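Side-chain contacts in oxetanocin-like protein (Pyrococcus furiosus, PDB 1XX7), which probably hydrolyses 2'-deoxyribonucleoside 5'-phosphates to the deoxyribonucleoside and phosphate, as a metal-dependent HD-domain phosphohydrolase: residues H41-R44 against V45-T49; K149-S152 against E153-N156. All coordinates share one frame; numbering follows the deposited sequence.

Contact 1. Residues H41-R44 against V45-T49; sequences HSYR and VAFIT. With NI (nickel (II) ion), chain G.
His-41 to Arg-44 lead straight into Val-45 to Thr-49 as two turns of helix 38-58, joined by successive i to i+4 backbone hydrogen bonds, from Val-45 N to His-41 O (3.0 Å) through to Ile-48 N to Arg-44 O (2.7 Å). This is the helix that supplies the first histidine of the HD-domain metal site. His-41 NE2 binds the nickel ion at 2.2 Å, and His-75, Asp-76 and Asp-132 complete the protein ligands. One turn on, Val-45 lies over one face of the imidazole in a CH-pi contact, CG2 standing 3.7 Å from the ring centroid; with CG1 anti to the backbone N (chi1 171°), CG2 is the methyl turned back to the ring. Asp-135 takes a hydrogen bond from His-41 ND1, so ring rotation is fixed at both nitrogens. The same carboxylate salt-bridges Arg-44 NE. Farther along, Arg-44 CG meets Ile-48 CD1 at 4.0 Å. Tyr-43 and Phe-47 face the second subunit, where Tyr-43 OH hydrogen-bonds Ile-73 O of that chain. At the end, Val-45 O accepts from Thr-49 N and, from the opposite face of its carbonyl plane, from Thr-49 OG1 at 2.7 Å.

Contact 2. Residues K149-S152 against E153-N156; sequences KNLS and EFWN
Asn-150 O and the Glu-153 carboxylate approach each other, OE2 lying 4.2 Å from that oxygen, where the loop after helix 123-145 winds into a 3-10 turn ahead of helix 157-161. Lys-30 NZ serves both, giving a hydrogen bond to Asn-150 O and a salt bridge to Glu-153 OE2. Next, Leu-151 and Phe-154 make the main side-chain contact. Leu-151 CB comes to 3.9 Å from Phe-154 CD2, and its CD2 methyl lies equally far from Phe-154 CE2; the leucine side chain crosses the ring obliquely at its CD2-CE2 side, while Leu-151 CA lies in the ring plane at the edge. Phe-154 CG is anti to its carbonyl carbon (chi1 -75°), which swings the ring back beside Leu-151. Leu-151 O receives Phe-154 N at 3.1 Å. Ser-152 repeats the i to i+3 pattern: its O accepts from Trp-155 N at 3.2 Å and also sits near the plane of the indole at its edge, 3.3 Å from Trp-155 CD1. The indole NE1 is hydrogen-bonded to Glu-144 OE2, while Phe-154 meets the Trp-27 ring with planes about 40° apart. The chemistry is thus divided: apolar side chains fasten the turn to helices 25-30 and 123-145, and the Lys-30 ammonium, shared by a carboxylate and a carbonyl, would be electrostatically stabilised there.

Overall arrangement
Contact 1 precedes contact 2 along the chain, and both belong to the one all-helical HD domain. Their centres are about 21 Å apart and their nearest atoms about 10 Å, without touching. The centre of contact 1, which is buried, is about 7 Å from the centre of the chain, and that of contact 2, partly exposed, about 17 Å. Helix 123-145 relates them: it packs against residues 41-49 and carries the nickel ligand Asp-132, and it also receives Leu-151, Phe-154 and Trp-155. The metal-binding helix and the later 3-10 turn therefore share a neighbour, although the Phe-154 side chain remains about 11 Å from the nickel. Contact 1 adjoins the second subunit; Lys-149 and Asn-150 of contact 2 meet the third.

Contact 1. Residues H41-R44 against V45-T49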
loop_
_atom_site.group_PDB
_atom_site.type_symbol
_atom_site.label_atom_id
_atom_site.label_comp_id
_atom_site.label_asym_id
_atom_site.label_seq_id
_atom_site.Cartn_x
_atom_site.Cartn_y
_atom_site.Cartn_z
ATOM N N HIS A 41 -12.770 -4.010 10.966
ATOM C CA HIS A 41 -13.201 -3.600 12.260
ATOM C C HIS A 41 -14.474 -4.293 12.682
ATOM O O HIS A 41 -14.528 -4.846 13.771
ATOM C CB HIS A 41 -13.456 -2.086 12.234
ATOM C CG HIS A 41 -14.242 -1.603 13.381
ATOM N ND1 HIS A 41 -13.817 -1.751 14.679
ATOM C CD2 HIS A 41 -15.446 -0.986 13.444
ATOM C CE1 HIS A 41 -14.711 -1.229 15.500
ATOM N NE2 HIS A 41 -15.698 -0.747 14.777
ATOM N N SER A 42 -15.479 -4.228 11.811
ATOM C CA SER A 42 -16.799 -4.785 12.055
ATOM C C SER A 42 -16.839 -6.292 12.178
ATOM O O SER A 42 -17.662 -6.830 12.956
ATOM C CB SER A 42 -17.778 -4.374 10.958
ATOM O OG SER A 42 -17.990 -2.996 10.966
ATOM N N TYR A 43 -15.976 -6.963 11.421
ATOM C CA TYR A 43 -15.733 -8.382 11.609
ATOM C C TYR A 43 -15.321 -8.736 13.039
ATOM O O TYR A 43 -15.896 -9.677 13.653
ATOM C CB TYR A 43 -14.655 -8.941 10.666
ATOM C CG TYR A 43 -14.364 -10.340 11.089
ATOM C CD1 TYR A 43 -15.314 -11.349 10.874
ATOM C CD2 TYR A 43 -13.263 -10.642 11.813
ATOM C CE1 TYR A 43 -15.114 -12.632 11.336
ATOM C CE2 TYR A 43 -13.047 -11.946 12.293
ATOM C CZ TYR A 43 -13.997 -12.923 12.035
ATOM O OH TYR A 43 -13.849 -14.194 12.496
ATOM N N ARG A 44 -14.282 -8.070 13.558
ATOM C CA ARG A 44 -13.790 -8.422 14.914
ATOM C C ARG A 44 -14.747 -7.969 16.018
ATOM O O ARG A 44 -14.811 -8.605 17.090
ATOM C CB ARG A 44 -12.365 -7.960 15.206
ATOM C CG ARG A 44 -11.757 -8.771 16.335
ATOM C CD ARG A 44 -10.286 -8.633 16.497
ATOM N NE ARG A 44 -9.925 -7.284 16.886
ATOM C CZ ARG A 44 -8.690 -6.877 17.157
ATOM N NH1 ARG A 44 -7.684 -7.739 17.184
ATOM N NH2 ARG A 44 -8.482 -5.610 17.461
ATOM N N VAL A 45 -15.498 -6.909 15.763
ATOM C CA VAL A 45 -16.581 -6.500 16.686
ATOM C C VAL A 45 -17.640 -7.661 16.837
ATOM O O VAL A 45 -18.043 -7.983 17.964
ATOM C CB VAL A 45 -17.272 -5.161 16.247
ATOM C CG1 VAL A 45 -18.519 -4.865 17.083
ATOM C CG2 VAL A 45 -16.307 -4.010 16.369
ATOM N N ALA A 46 -18.062 -8.245 15.696
ATOM C CA ALA A 46 -18.950 -9.401 15.676
ATOM C C ALA A 46 -18.320 -10.552 16.420
ATOM O O ALA A 46 -18.967 -11.144 17.319
ATOM C CB ALA A 46 -19.305 -9.814 14.252
ATOM N N PHE A 47 -17.035 -10.825 16.107
ATOM C CA PHE A 47 -16.293 -11.842 16.834
ATOM C C PHE A 47 -16.245 -11.614 18.359
ATOM O O PHE A 47 -16.392 -12.558 19.142
ATOM C CB PHE A 47 -14.871 -12.035 16.278
ATOM C CG PHE A 47 -14.088 -13.061 17.016
ATOM C CD1 PHE A 47 -14.256 -14.389 16.754
ATOM C CD2 PHE A 47 -13.225 -12.704 18.038
ATOM C CE1 PHE A 47 -13.532 -15.360 17.490
ATOM C CE2 PHE A 47 -12.515 -13.663 18.736
ATOM C CZ PHE A 47 -12.663 -14.991 18.446
ATOM N N ILE A 48 -15.938 -10.392 18.771
ATOM C CA ILE A 48 -15.758 -10.102 20.178
ATOM C C ILE A 48 -17.119 -10.204 20.869
ATOM O O ILE A 48 -17.208 -10.713 21.988
ATOM C CB ILE A 48 -15.155 -8.686 20.414
ATOM C CG1 ILE A 48 -13.696 -8.646 19.978
ATOM C CG2 ILE A 48 -15.301 -8.253 21.911
ATOM C CD1 ILE A 48 -13.169 -7.269 19.780
ATOM N N THR A 49 -18.155 -9.721 20.193
ATOM C CA THR A 49 -19.539 -9.798 20.697
ATOM C C THR A 49 -19.936 -11.256 21.049
ATOM O O THR A 49 -20.478 -11.518 22.126
ATOM C CB THR A 49 -20.561 -9.173 19.677
ATOM O OG1 THR A 49 -20.304 -7.779 19.512
ATOM C CG2 THR A 49 -22.002 -9.371 20.145
HETATM NI NI NI G . -17.647 0.284 15.142
#

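Contact 2. Residues K149-S152 against E153-N156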
loop_
_atom_site.group_PDB
_atom_site.type_symbol
_atom_site.label_atom_id
_atom_site.label_comp_id
_atom_site.label_asym_id
_atom_site.label_seq_id
_atom_site.Cartn_x
_atom_site.Cartn_y
_atom_site.Cartn_z
ATOM N N LYS A 149 3.563 5.613 17.743
ATOM C CA LYS A 149 3.865 6.181 19.061
ATOM C C LYS A 149 2.839 7.230 19.518
ATOM O O LYS A 149 3.030 7.847 20.544
ATOM C CB LYS A 149 5.273 6.824 19.057
ATOM C CG LYS A 149 6.420 5.812 18.941
ATOM C CD LYS A 149 7.798 6.513 19.003
ATOM N N ASN A 150 1.772 7.417 18.742
ATOM C CA ASN A 150 0.865 8.549 18.862
ATOM C C ASN A 150 -0.621 8.165 19.043
ATOM O O ASN A 150 -1.512 8.924 18.702
ATOM C CB ASN A 150 1.046 9.462 17.640
ATOM C CG ASN A 150 0.750 8.752 16.260
ATOM O OD1 ASN A 150 0.659 7.516 16.133
ATOM N ND2 ASN A 150 0.607 9.565 15.239
ATOM N N LEU A 151 -0.867 6.989 19.600
ATOM C CA LEU A 151 -2.203 6.426 19.740
ATOM C C LEU A 151 -2.657 6.250 21.218
ATOM O O LEU A 151 -3.620 5.549 21.468
ATOM C CB LEU A 151 -2.234 5.023 19.093
ATOM C CG LEU A 151 -1.751 4.892 17.650
ATOM C CD1 LEU A 151 -2.088 3.484 17.163
ATOM C CD2 LEU A 151 -2.413 5.945 16.726
ATOM N N SER A 152 -1.978 6.873 22.183
ATOM C CA SER A 152 -2.315 6.698 23.617
ATOM C C SER A 152 -3.742 7.136 23.982
ATOM O O SER A 152 -4.372 6.554 24.849
ATOM C CB SER A 152 -1.324 7.479 24.494
ATOM O OG SER A 152 -1.529 8.880 24.314
ATOM N N GLU A 153 -4.228 8.173 23.325
ATOM C CA GLU A 153 -5.572 8.650 23.538
ATOM C C GLU A 153 -6.647 7.560 23.341
ATOM O O GLU A 153 -7.736 7.655 23.948
ATOM C CB GLU A 153 -5.879 9.806 22.574
ATOM C CG GLU A 153 -5.874 9.347 21.127
ATOM C CD GLU A 153 -6.142 10.438 20.140
ATOM O OE1 GLU A 153 -7.335 10.798 19.940
ATOM O OE2 GLU A 153 -5.163 10.912 19.539
ATOM N N PHE A 154 -6.374 6.560 22.482
ATOM C CA PHE A 154 -7.404 5.582 22.111
ATOM C C PHE A 154 -7.734 4.686 23.294
ATOM O O PHE A 154 -8.818 4.126 23.381
ATOM C CB PHE A 154 -6.983 4.765 20.878
ATOM C CG PHE A 154 -7.084 5.533 19.602
ATOM C CD1 PHE A 154 -8.303 5.769 19.020
ATOM C CD2 PHE A 154 -5.960 6.075 19.007
ATOM C CE1 PHE A 154 -8.386 6.525 17.840
ATOM C CE2 PHE A 154 -6.047 6.799 17.836
ATOM C CZ PHE A 154 -7.235 7.023 17.256
ATOM N N TRP A 155 -6.798 4.600 24.223
ATOM C CA TRP A 155 -6.988 3.880 25.468
ATOM C C TRP A 155 -7.964 4.558 26.434
ATOM O O TRP A 155 -8.420 3.940 27.400
ATOM C CB TRP A 155 -5.640 3.742 26.135
ATOM C CG TRP A 155 -4.687 2.935 25.304
ATOM C CD1 TRP A 155 -3.936 3.358 24.223
ATOM C CD2 TRP A 155 -4.373 1.555 25.492
ATOM N NE1 TRP A 155 -3.182 2.322 23.743
ATOM C CE2 TRP A 155 -3.433 1.202 24.506
ATOM C CE3 TRP A 155 -4.812 0.573 26.395
ATOM C CZ2 TRP A 155 -2.928 -0.087 24.398
ATOM C CZ3 TRP A 155 -4.315 -0.686 26.289
ATOM C CH2 TRP A 155 -3.383 -1.016 25.299
ATOM N N ASN A 156 -8.276 5.831 26.183
ATOM C CA ASN A 156 -9.214 6.559 27.024
ATOM C C ASN A 156 -10.618 5.956 26.921
ATOM O O ASN A 156 -11.471 6.217 27.778
ATOM C CB ASN A 156 -9.235 8.070 26.672
ATOM C CG ASN A 156 -7.914 8.780 27.001
ATOM O OD1 ASN A 156 -7.139 8.323 27.849
ATOM N ND2 ASN A 156 -7.662 9.915 26.331
#